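Local coordinates for sensor protein (PDB 3BY9) that is the periplasmic sensor domain of the histidine kinase DctB, which binds C4-dicarboxylates such as succinate and probably controls phosphorylation of a histidine in the kinase part, at residues 186-191 and 213-218; 224-229 and 238-243; 44-49 and 75-80; 38-43 and 60-65. One frame throughout, in Å; residues are numbered along the deposited sequence.

Contact 1: 186-191 and 213-218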
# COMPACT_ATOMS: atom_id res chain seq x y z
N HIS A 186 -6.21 7.03 10.50
CA HIS A 186 -7.18 6.98 11.59
C HIS A 186 -7.96 5.69 11.38
O HIS A 186 -8.10 5.19 10.26
CB HIS A 186 -8.20 8.11 11.53
CG HIS A 186 -7.64 9.45 11.86
ND1 HIS A 186 -6.58 10.01 11.17
CD2 HIS A 186 -8.00 10.35 12.81
CE1 HIS A 186 -6.32 11.21 11.68
NE2 HIS A 186 -7.17 11.43 12.67
N SER A 187 -8.48 5.12 12.45
CA SER A 187 -9.31 3.93 12.29
C SER A 187 -10.75 4.37 12.12
O SER A 187 -11.15 5.43 12.62
CB SER A 187 -9.20 2.99 13.50
OG SER A 187 -9.54 3.66 14.72
N VAL A 188 -11.56 3.56 11.44
CA VAL A 188 -12.94 3.96 11.23
C VAL A 188 -13.68 3.98 12.56
O VAL A 188 -14.46 4.89 12.83
CB VAL A 188 -13.66 2.98 10.27
CG1 VAL A 188 -15.18 3.22 10.27
CG2 VAL A 188 -13.10 3.19 8.84
N ALA A 189 -13.42 2.96 13.38
CA ALA A 189 -14.08 2.80 14.69
C ALA A 189 -13.04 2.65 15.79
O ALA A 189 -11.87 2.39 15.53
CB ALA A 189 -14.97 1.54 14.67
N ASP A 190 -13.49 2.75 17.04
CA ASP A 190 -12.56 2.62 18.15
C ASP A 190 -11.86 1.26 18.18
O ASP A 190 -12.46 0.23 17.86
CB ASP A 190 -13.29 2.82 19.49
CG ASP A 190 -13.90 4.21 19.66
OD1 ASP A 190 -13.61 5.13 18.87
OD2 ASP A 190 -14.68 4.38 20.63
N LEU A 191 -10.58 1.30 18.58
CA LEU A 191 -9.74 0.11 18.68
C LEU A 191 -9.27 -0.01 20.14
O LEU A 191 -9.10 0.99 20.85
CB LEU A 191 -8.48 0.24 17.80
CG LEU A 191 -8.79 0.21 16.29
CD1 LEU A 191 -7.51 0.47 15.47
CD2 LEU A 191 -9.36 -1.13 15.95
N LEU A 213 -11.84 7.63 14.25
CA LEU A 213 -12.82 8.56 13.66
C LEU A 213 -14.15 8.43 14.42
O LEU A 213 -15.07 9.24 14.22
CB LEU A 213 -13.03 8.25 12.18
CG LEU A 213 -11.76 8.52 11.35
CD1 LEU A 213 -11.95 7.96 9.94
CD2 LEU A 213 -11.45 10.01 11.29
N GLY A 214 -14.26 7.37 15.22
CA GLY A 214 -15.41 7.21 16.09
C GLY A 214 -16.74 6.84 15.49
O GLY A 214 -17.77 7.07 16.12
N TRP A 215 -16.74 6.25 14.29
CA TRP A 215 -18.02 5.88 13.68
C TRP A 215 -18.46 4.53 14.22
O TRP A 215 -17.62 3.72 14.64
CB TRP A 215 -17.89 5.75 12.14
CG TRP A 215 -18.11 7.05 11.38
CD1 TRP A 215 -19.21 7.84 11.42
CD2 TRP A 215 -17.23 7.62 10.40
NE1 TRP A 215 -19.09 8.89 10.52
CE2 TRP A 215 -17.88 8.77 9.88
CE3 TRP A 215 -15.97 7.27 9.90
CZ2 TRP A 215 -17.31 9.57 8.88
CZ3 TRP A 215 -15.39 8.07 8.90
CH2 TRP A 215 -16.07 9.20 8.41
N GLN A 216 -19.76 4.29 14.17
CA GLN A 216 -20.32 3.01 14.62
C GLN A 216 -21.11 2.49 13.48
O GLN A 216 -21.72 3.27 12.74
CB GLN A 216 -21.22 3.25 15.85
CG GLN A 216 -20.39 3.81 17.00
CD GLN A 216 -21.18 4.15 18.26
OE1 GLN A 216 -20.59 4.51 19.28
NE2 GLN A 216 -22.51 4.06 18.20
N GLY A 217 -21.11 1.17 13.33
CA GLY A 217 -21.83 0.54 12.24
C GLY A 217 -21.25 -0.82 11.91
O GLY A 217 -20.23 -1.20 12.47
N ASP A 218 -21.92 -1.54 11.02
CA ASP A 218 -21.44 -2.87 10.61
C ASP A 218 -20.37 -2.71 9.55
O ASP A 218 -20.67 -2.51 8.36
CB ASP A 218 -22.57 -3.72 10.04
CG ASP A 218 -22.11 -5.13 9.71
OD1 ASP A 218 -20.90 -5.39 9.84
OD2 ASP A 218 -22.96 -5.97 9.33
O HOH W 1 -16.29 3.61 17.13

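Contact 2: 224-229 and 238-243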
# COMPACT_ATOMS: atom_id res chain seq x y z
N SER A 224 -24.10 -0.62 4.39
CA SER A 224 -24.37 -0.32 5.80
C SER A 224 -24.51 1.18 6.02
O SER A 224 -24.69 1.91 5.05
CB SER A 224 -23.21 -0.83 6.66
OG SER A 224 -23.61 -0.85 8.02
N GLU A 225 -24.49 1.60 7.29
CA GLU A 225 -24.53 3.03 7.64
C GLU A 225 -23.55 3.22 8.74
O GLU A 225 -23.41 2.34 9.60
CB GLU A 225 -25.92 3.49 8.14
CG GLU A 225 -27.00 3.42 7.07
CD GLU A 225 -28.30 4.06 7.50
OE1 GLU A 225 -28.37 4.54 8.65
OE2 GLU A 225 -29.25 4.07 6.69
N TRP A 226 -22.85 4.35 8.71
CA TRP A 226 -21.87 4.70 9.74
C TRP A 226 -22.47 5.90 10.46
O TRP A 226 -22.85 6.86 9.81
CB TRP A 226 -20.54 5.11 9.12
CG TRP A 226 -19.76 3.96 8.53
CD1 TRP A 226 -20.16 2.65 8.40
CD2 TRP A 226 -18.45 4.04 7.95
NE1 TRP A 226 -19.17 1.91 7.75
CE2 TRP A 226 -18.12 2.74 7.47
CE3 TRP A 226 -17.53 5.09 7.77
CZ2 TRP A 226 -16.90 2.46 6.82
CZ3 TRP A 226 -16.30 4.81 7.11
CH2 TRP A 226 -16.01 3.50 6.65
N ARG A 227 -22.54 5.83 11.78
CA ARG A 227 -23.12 6.94 12.54
C ARG A 227 -22.28 7.25 13.75
O ARG A 227 -21.37 6.51 14.09
CB ARG A 227 -24.55 6.61 12.99
CG ARG A 227 -24.66 5.75 14.23
CD ARG A 227 -26.14 5.48 14.53
NE ARG A 227 -26.73 4.73 13.41
CZ ARG A 227 -27.29 5.28 12.33
NH1 ARG A 227 -27.37 6.61 12.20
NH2 ARG A 227 -27.73 4.49 11.35
N LYS A 228 -22.54 8.41 14.36
CA LYS A 228 -21.83 8.79 15.57
C LYS A 228 -22.76 8.48 16.74
O LYS A 228 -23.97 8.37 16.58
CB LYS A 228 -21.47 10.30 15.55
CG LYS A 228 -20.45 10.65 14.47
CD LYS A 228 -19.10 10.09 14.84
CE LYS A 228 -18.09 10.31 13.76
NZ LYS A 228 -17.90 11.81 13.62
N PRO A 229 -22.18 8.32 17.94
CA PRO A 229 -22.95 8.02 19.15
C PRO A 229 -24.14 8.96 19.23
O PRO A 229 -24.01 10.14 18.95
CB PRO A 229 -21.93 8.25 20.27
CG PRO A 229 -20.63 7.83 19.63
CD PRO A 229 -20.75 8.49 18.25
N TYR A 238 -23.40 8.44 7.44
CA TYR A 238 -23.24 8.10 6.02
C TYR A 238 -23.85 6.81 5.60
O TYR A 238 -23.92 5.89 6.41
CB TYR A 238 -21.74 7.94 5.71
CG TYR A 238 -20.99 9.24 5.72
CD1 TYR A 238 -20.75 9.92 4.54
CD2 TYR A 238 -20.59 9.82 6.92
CE1 TYR A 238 -20.13 11.16 4.52
CE2 TYR A 238 -19.97 11.09 6.93
CZ TYR A 238 -19.75 11.74 5.72
OH TYR A 238 -19.16 12.98 5.71
N ILE A 239 -24.22 6.74 4.33
CA ILE A 239 -24.65 5.45 3.75
C ILE A 239 -23.31 4.92 3.12
O ILE A 239 -22.68 5.62 2.35
CB ILE A 239 -25.72 5.64 2.68
CG1 ILE A 239 -27.00 6.15 3.37
CG2 ILE A 239 -26.00 4.26 1.91
CD1 ILE A 239 -28.02 6.72 2.40
N VAL A 240 -22.92 3.68 3.43
CA VAL A 240 -21.59 3.20 3.00
C VAL A 240 -21.65 1.87 2.29
O VAL A 240 -22.29 0.95 2.81
CB VAL A 240 -20.68 3.01 4.24
CG1 VAL A 240 -19.29 2.66 3.82
CG2 VAL A 240 -20.61 4.31 5.07
N SER A 241 -21.08 1.79 1.09
CA SER A 241 -21.03 0.51 0.38
C SER A 241 -19.59 0.08 0.32
O SER A 241 -18.69 0.90 0.10
CB SER A 241 -21.62 0.63 -1.02
OG SER A 241 -23.01 0.94 -0.87
N SER A 242 -19.34 -1.23 0.48
CA SER A 242 -17.94 -1.68 0.57
C SER A 242 -17.69 -2.84 -0.33
O SER A 242 -18.58 -3.67 -0.58
CB SER A 242 -17.61 -2.09 2.02
OG SER A 242 -17.81 -0.98 2.90
N ARG A 243 -16.46 -2.88 -0.83
CA ARG A 243 -15.99 -3.93 -1.76
C ARG A 243 -14.61 -4.43 -1.32
O ARG A 243 -13.60 -3.74 -1.44
CB ARG A 243 -15.90 -3.36 -3.20
CG ARG A 243 -15.57 -4.36 -4.33
CD ARG A 243 -16.75 -5.23 -4.66
NE ARG A 243 -17.92 -4.48 -5.16
CZ ARG A 243 -18.04 -3.93 -6.38
NH1 ARG A 243 -17.06 -3.98 -7.28
NH2 ARG A 243 -19.21 -3.38 -6.72

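Contact 3: 44-49 and 75-80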
# COMPACT_ATOMS: atom_id res chain seq x y z
N VAL A 44 21.77 -9.95 -10.36
CA VAL A 44 22.43 -11.13 -9.83
C VAL A 44 23.90 -10.83 -9.58
O VAL A 44 24.43 -11.21 -8.52
CB VAL A 44 22.29 -12.35 -10.75
CG1 VAL A 44 23.11 -13.57 -10.19
CG2 VAL A 44 20.79 -12.70 -10.89
N ASP A 45 24.55 -10.12 -10.50
CA ASP A 45 25.96 -9.83 -10.29
C ASP A 45 26.20 -8.98 -9.02
O ASP A 45 27.25 -9.13 -8.36
CB ASP A 45 26.55 -9.09 -11.50
CG ASP A 45 26.84 -10.02 -12.71
OD1 ASP A 45 27.29 -9.48 -13.75
OD2 ASP A 45 26.65 -11.24 -12.62
N ALA A 46 25.29 -8.06 -8.73
CA ALA A 46 25.45 -7.28 -7.51
C ALA A 46 25.35 -8.15 -6.27
O ALA A 46 26.11 -8.00 -5.30
CB ALA A 46 24.38 -6.15 -7.45
N LEU A 47 24.38 -9.06 -6.27
CA LEU A 47 24.19 -9.91 -5.10
C LEU A 47 25.40 -10.82 -4.93
O LEU A 47 25.75 -11.18 -3.81
CB LEU A 47 22.89 -10.71 -5.24
CG LEU A 47 21.64 -9.83 -5.06
CD1 LEU A 47 20.41 -10.61 -5.54
CD2 LEU A 47 21.44 -9.48 -3.60
N LEU A 48 26.02 -11.21 -6.04
CA LEU A 48 27.19 -12.10 -5.95
C LEU A 48 28.47 -11.36 -5.54
O LEU A 48 29.41 -12.00 -5.03
CB LEU A 48 27.40 -12.81 -7.31
CG LEU A 48 26.29 -13.85 -7.66
CD1 LEU A 48 26.55 -14.40 -9.12
CD2 LEU A 48 26.28 -15.01 -6.66
N SER A 49 28.53 -10.03 -5.75
CA SER A 49 29.72 -9.23 -5.38
C SER A 49 29.27 -7.91 -4.77
O SER A 49 29.55 -6.82 -5.32
CB SER A 49 30.58 -8.93 -6.61
OG SER A 49 31.06 -10.13 -7.20
N THR A 75 12.94 1.58 -6.76
CA THR A 75 13.13 0.17 -7.22
C THR A 75 14.47 -0.18 -6.55
O THR A 75 15.46 0.48 -6.80
CB THR A 75 13.24 0.07 -8.74
OG1 THR A 75 12.01 0.53 -9.35
CG2 THR A 75 13.48 -1.40 -9.16
N TYR A 76 14.48 -1.25 -5.73
CA TYR A 76 15.69 -1.47 -4.95
C TYR A 76 15.93 -2.95 -4.68
O TYR A 76 14.99 -3.73 -4.57
CB TYR A 76 15.65 -0.68 -3.62
CG TYR A 76 14.40 -0.85 -2.78
CD1 TYR A 76 14.46 -1.54 -1.56
CD2 TYR A 76 13.17 -0.26 -3.16
CE1 TYR A 76 13.31 -1.62 -0.71
CE2 TYR A 76 12.05 -0.35 -2.33
CZ TYR A 76 12.12 -1.00 -1.15
OH TYR A 76 11.00 -1.02 -0.35
N LEU A 77 17.21 -3.27 -4.56
CA LEU A 77 17.68 -4.66 -4.41
C LEU A 77 18.19 -4.94 -3.02
O LEU A 77 19.03 -4.21 -2.53
CB LEU A 77 18.82 -4.86 -5.45
CG LEU A 77 19.46 -6.24 -5.48
CD1 LEU A 77 18.46 -7.26 -6.08
CD2 LEU A 77 20.65 -6.19 -6.44
N ILE A 78 17.70 -6.03 -2.42
CA ILE A 78 18.06 -6.35 -1.03
C ILE A 78 18.78 -7.69 -0.97
O ILE A 78 18.38 -8.63 -1.65
CB ILE A 78 16.75 -6.42 -0.23
CG1 ILE A 78 15.92 -5.12 -0.47
CG2 ILE A 78 17.07 -6.46 1.24
CD1 ILE A 78 14.59 -5.15 0.31
N ASP A 79 19.85 -7.79 -0.16
CA ASP A 79 20.55 -9.05 -0.05
C ASP A 79 19.77 -10.05 0.81
O ASP A 79 18.68 -9.78 1.27
CB ASP A 79 22.01 -8.83 0.44
CG ASP A 79 22.13 -8.43 1.91
OD1 ASP A 79 21.15 -8.53 2.66
OD2 ASP A 79 23.25 -8.03 2.32
N ARG A 80 20.29 -11.26 0.97
CA ARG A 80 19.51 -12.27 1.66
C ARG A 80 19.41 -12.09 3.16
O ARG A 80 18.69 -12.83 3.83
CB ARG A 80 20.06 -13.68 1.31
CG ARG A 80 21.41 -13.97 1.89
CD ARG A 80 21.74 -15.42 1.51
NE ARG A 80 22.98 -15.88 2.12
CZ ARG A 80 23.08 -16.33 3.36
NH1 ARG A 80 21.99 -16.39 4.13
NH2 ARG A 80 24.26 -16.72 3.83

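Contact 4: 38-43 and 60-65. With CA (calcium ion), chain C.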
# COMPACT_ATOMS: atom_id res chain seq x y z
N SER A 38 14.07 -9.49 -12.04
CA SER A 38 14.71 -10.23 -10.95
C SER A 38 15.95 -11.02 -11.29
O SER A 38 16.92 -11.02 -10.50
CB SER A 38 13.68 -11.16 -10.27
OG SER A 38 13.24 -12.18 -11.15
N LYS A 39 15.94 -11.68 -12.44
CA LYS A 39 17.12 -12.51 -12.79
C LYS A 39 18.11 -11.78 -13.71
O LYS A 39 19.09 -12.36 -14.19
CB LYS A 39 16.67 -13.82 -13.49
CG LYS A 39 16.13 -14.83 -12.46
CD LYS A 39 15.77 -16.19 -13.07
CE LYS A 39 16.94 -16.89 -13.77
NZ LYS A 39 18.13 -17.16 -12.90
N ASP A 40 17.85 -10.50 -13.95
CA ASP A 40 18.72 -9.75 -14.85
C ASP A 40 20.15 -9.74 -14.35
O ASP A 40 20.41 -9.60 -13.13
CB ASP A 40 18.24 -8.29 -14.98
CG ASP A 40 16.91 -8.19 -15.72
OD1 ASP A 40 16.34 -9.26 -16.06
OD2 ASP A 40 16.47 -7.04 -16.00
N LYS A 41 21.10 -9.81 -15.30
CA LYS A 41 22.52 -9.85 -14.91
C LYS A 41 22.95 -8.78 -13.88
O LYS A 41 23.67 -9.08 -12.95
CB LYS A 41 23.38 -9.74 -16.18
CG LYS A 41 24.92 -9.69 -15.90
CD LYS A 41 25.67 -9.82 -17.25
CE LYS A 41 27.21 -9.62 -17.09
NZ LYS A 41 27.78 -10.73 -16.27
N GLU A 42 22.50 -7.54 -14.07
CA GLU A 42 22.89 -6.47 -13.16
C GLU A 42 22.51 -6.77 -11.71
O GLU A 42 23.25 -6.42 -10.78
CB GLU A 42 22.22 -5.14 -13.54
CG GLU A 42 22.61 -4.54 -14.95
CD GLU A 42 21.88 -5.14 -16.17
OE1 GLU A 42 21.29 -6.23 -16.08
OE2 GLU A 42 21.93 -4.51 -17.26
N LEU A 43 21.34 -7.38 -11.51
CA LEU A 43 20.90 -7.66 -10.14
C LEU A 43 21.65 -8.87 -9.57
O LEU A 43 22.13 -8.82 -8.44
CB LEU A 43 19.37 -7.94 -10.09
CG LEU A 43 18.48 -6.70 -10.10
CD1 LEU A 43 18.62 -5.92 -11.44
CD2 LEU A 43 17.00 -7.18 -9.92
N ASN A 60 23.11 0.21 -9.50
CA ASN A 60 22.35 1.39 -9.08
C ASN A 60 21.82 2.16 -10.29
O ASN A 60 20.66 2.58 -10.31
CB ASN A 60 23.25 2.37 -8.34
CG ASN A 60 23.44 2.04 -6.87
OD1 ASN A 60 22.64 1.33 -6.24
ND2 ASN A 60 24.48 2.64 -6.30
N ARG A 61 22.69 2.39 -11.28
CA ARG A 61 22.29 3.15 -12.46
C ARG A 61 21.25 2.40 -13.27
O ARG A 61 20.35 3.01 -13.83
CB ARG A 61 23.54 3.48 -13.30
CG ARG A 61 24.42 4.51 -12.49
CD ARG A 61 25.74 4.88 -13.19
NE ARG A 61 26.48 5.90 -12.44
CZ ARG A 61 26.21 7.21 -12.47
NH1 ARG A 61 25.22 7.69 -13.22
NH2 ARG A 61 26.95 8.04 -11.74
N TYR A 62 21.35 1.07 -13.27
CA TYR A 62 20.34 0.27 -14.01
C TYR A 62 18.99 0.38 -13.31
O TYR A 62 17.96 0.61 -13.96
CB TYR A 62 20.79 -1.20 -14.09
CG TYR A 62 19.74 -2.10 -14.70
CD1 TYR A 62 19.29 -1.87 -15.99
CD2 TYR A 62 19.24 -3.18 -13.98
CE1 TYR A 62 18.30 -2.71 -16.58
CE2 TYR A 62 18.27 -4.03 -14.56
CZ TYR A 62 17.81 -3.79 -15.84
OH TYR A 62 16.77 -4.56 -16.37
N LEU A 63 18.97 0.24 -11.98
CA LEU A 63 17.68 0.29 -11.26
C LEU A 63 17.09 1.71 -11.41
O LEU A 63 15.87 1.90 -11.46
CB LEU A 63 17.87 -0.07 -9.77
CG LEU A 63 18.30 -1.54 -9.53
CD1 LEU A 63 18.51 -1.77 -8.02
CD2 LEU A 63 17.30 -2.50 -10.09
N GLU A 64 17.96 2.71 -11.48
CA GLU A 64 17.47 4.07 -11.64
C GLU A 64 16.76 4.20 -13.01
O GLU A 64 15.73 4.86 -13.10
CB GLU A 64 18.66 5.03 -11.51
CG GLU A 64 18.27 6.50 -11.58
CD GLU A 64 19.48 7.44 -11.45
OE1 GLU A 64 20.67 6.99 -11.46
OE2 GLU A 64 19.22 8.66 -11.32
N GLN A 65 17.33 3.57 -14.05
CA GLN A 65 16.76 3.58 -15.40
C GLN A 65 15.44 2.84 -15.41
O GLN A 65 14.46 3.30 -15.97
CB GLN A 65 17.77 2.93 -16.39
CG GLN A 65 18.91 3.87 -16.66
CD GLN A 65 20.14 3.19 -17.25
OE1 GLN A 65 21.09 3.87 -17.66
NE2 GLN A 65 20.14 1.87 -17.29
CA CA C . 14.64 -10.76 -16.61
O HOH W 2 13.81 -11.90 -14.61
O HOH W 3 14.62 -9.50 -18.78

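Contact 1: 186-191 and 213-218
Leu-213 and His-186 meet where two loops, one leading into helix 193-202 and the other following it, run side by side. The leucine can be followed outward. Its CB lies against two carbonyl oxygens, Ser-187 O and Val-188 O. CG is anti to the carbonyl carbon (chi1 -66°), and from there it packs on His-186 CB at 3.6 Å. At the tip the branches part: CD2 reaches CB, CG and CD2 of the histidine, while CD1 stays by Ser-187 O and His-186 CB. A branched, uncharged side chain suits this spot, because it meets CB and ring carbons of the histidine, whose ND1 is bonded to Leu-184 O.

The backbones are tied by two bonds. Leu-213 N donates to Ser-187 O at 2.8 Å, and Trp-215 N donates to Val-188 O at 3.0 Å. Between these two donors Gly-214 turns the chain with a positive phi of 73°, a conformation glycine adopts easily. Ser-187 OG reaches forward to Ala-189 O at 2.8 Å, above the plane of that carbonyl, a bond within its own loop. Val-188 CG1 touches Trp-215 CE3 at 4.1 Å; the indole also meets Trp-183 edge-to-face, and its NE1 is bonded to Asp-236 O. A water accepts from Asp-190 N at 2.9 Å and donates to Trp-215 O at 2.8 Å.

Because the direct polar links use main-chain atoms, the course of the two loops is fixed largely by backbone bonds and one bridging water, with leucine, valine and tryptophan packing beside them.

Contact 2: 224-229 and 238-243
Glu-225 OE1 is gripped by two cations: NH2 of Arg-227 at 2.8 Å, with the oxygen close to the guanidinium plane, and NZ of Lys-258, a residue of the second calcium site. Its other oxygen, OE2, bonds to Tyr-5 OH on helix 5-27. Two positive partners would be expected to keep this carboxylate ionised, and a glutamate has the length to reach them from the strand. Toward the next strand, Glu-225 CA lies 3.2 Å from Tyr-238 O in a CA-H...O contact.

Strands 223-226 and 238-245 form an antiparallel beta hairpin at the edge of the four-stranded sheet. Glu-225 and Ile-239 make the non-hydrogen-bonded pair, flanked by the hydrogen-bonded pairs Ser-224 with Val-240 and Trp-226 with Tyr-238. Each flanking pair has two backbone bonds; in the first, Ser-224 N donates to Val-240 O at 2.9 Å and Val-240 N returns a bond to Ser-224 O.

On the face that carries Trp-226, Val-240 sits beneath the indole. Its CG2, anti to the carbonyl carbon, lies 3.5 Å from the centroid of the five-membered ring and 8° off the normal, a CH-pi contact. CG1 continues to CE2 and CZ2, both at 3.8 Å. A beta-branched valine suits this place, since CG2 covers the five-membered ring while CG1 lies by the CE2-CZ2 rim; Leu-255 and Arg-253 of strand 250-257 also touch the tryptophan.

Contact 3: 44-49 and 75-80
Helix 41-48 lies against strand 74-79 of the five-stranded antiparallel sheet in the part of the sensor domain that holds the succinate site, and Leu-47 and Leu-77 form the centre of this helix-on-sheet packing. The short segments run 35° from parallel, with their axes 9.3 Å apart, a spacing filled by aliphatic side chains.

Leu-77 points from the strand toward the helix. Its CG is anti to the backbone N (chi1 -180°), and its two methyls divide the work. CD1 meets Leu-47 CD1 at 3.9 Å, whereas CD2 touches both Ala-46 CB, at 3.9 Å, and Leu-47 CG, at 4.0 Å. The small alanine suits a place pressed between the strand and helix 53-70, where it also touches Ile-56 and Thr-59. Leucine suits the neighbouring place because its fork spans several partners; beyond Leu-77, it also packs on Ile-85 and Val-136.

Ile-78, next along the strand, points away from the helix, to the side where Tyr-106 of the succinate site lies. Asp-79 turns its carboxylate from the helix, and OD1 accepts from Asn-83 N and Phe-81 N. The leucine meets the base of this residue: Leu-47 CD2 rests 3.7 Å from Asp-79 CA and equally close to Ile-78 O.

Contact 4: 38-43 and 60-65
Glu-42 and Tyr-62 bring their backbones to 7.3 Å between CA atoms, where the start of helix 41-48 passes helix 53-70; Leu-43 CA and Leu-63 CA are 8.7 Å apart.

Tyr-62 reaches across this gap. Its CG is anti to the backbone N (chi1 174°), and beyond it the ring ends in a hydroxyl that donates to Asp-40 OD2 at 2.5 Å, a very short bond met nearly along the C-O axis of the carboxylate. The other oxygen, Asp-40 OD1, binds the calcium ion at 2.3 Å. One aspartate thus serves two partners, and the tyrosine is a second-shell residue that probably helps to position the metal ligand. Leu-36 O and two waters also bind the ion, and one of these waters accepts from Lys-39 N. The nearby cation and the phenol would both be expected to stabilise the carboxylate as an anion.

Glu-42 covers one face of the ring. Its chain bends at chi2 (81°), and the carboxylate comes to lie stacked, its plane 11° from that of the ring, with CD over the ring centre. Lower down, Glu-42 CB touches Tyr-62 CD2 at 3.6 Å. Leu-43 CD1 meets the ring at its edge, 3.7 Å from Tyr-62 CE2, and also reaches Leu-63 CD2 at 3.9 Å. Leucines suit this inner side because Ile-37 of helix 33-38, Ile-146 of strand 141-150 and Leu-77 of strand 74-79 touch both, which seats the pair of helices against the sheet.

In the fold
The four contacts fall into two groups on opposite sides of the chain's centre. Contacts 1 and 2 touch, with centres 10 Å apart, and Gln-216 N probably bonds to Arg-227 O between them; contacts 3 and 4 share helix 41-48, their centres 9 Å apart. Some 42 to 47 Å separates the centres of one group from those of the other. Contacts 2 and 3 are buried, yet one is a backbone-bonded strand pair and the other is aliphatic packing. Contacts 1 and 4 are only partly buried, and their polar links include water or metal: main-chain bonds with a water bridge in the first, a calcium-bound carboxylate in the second.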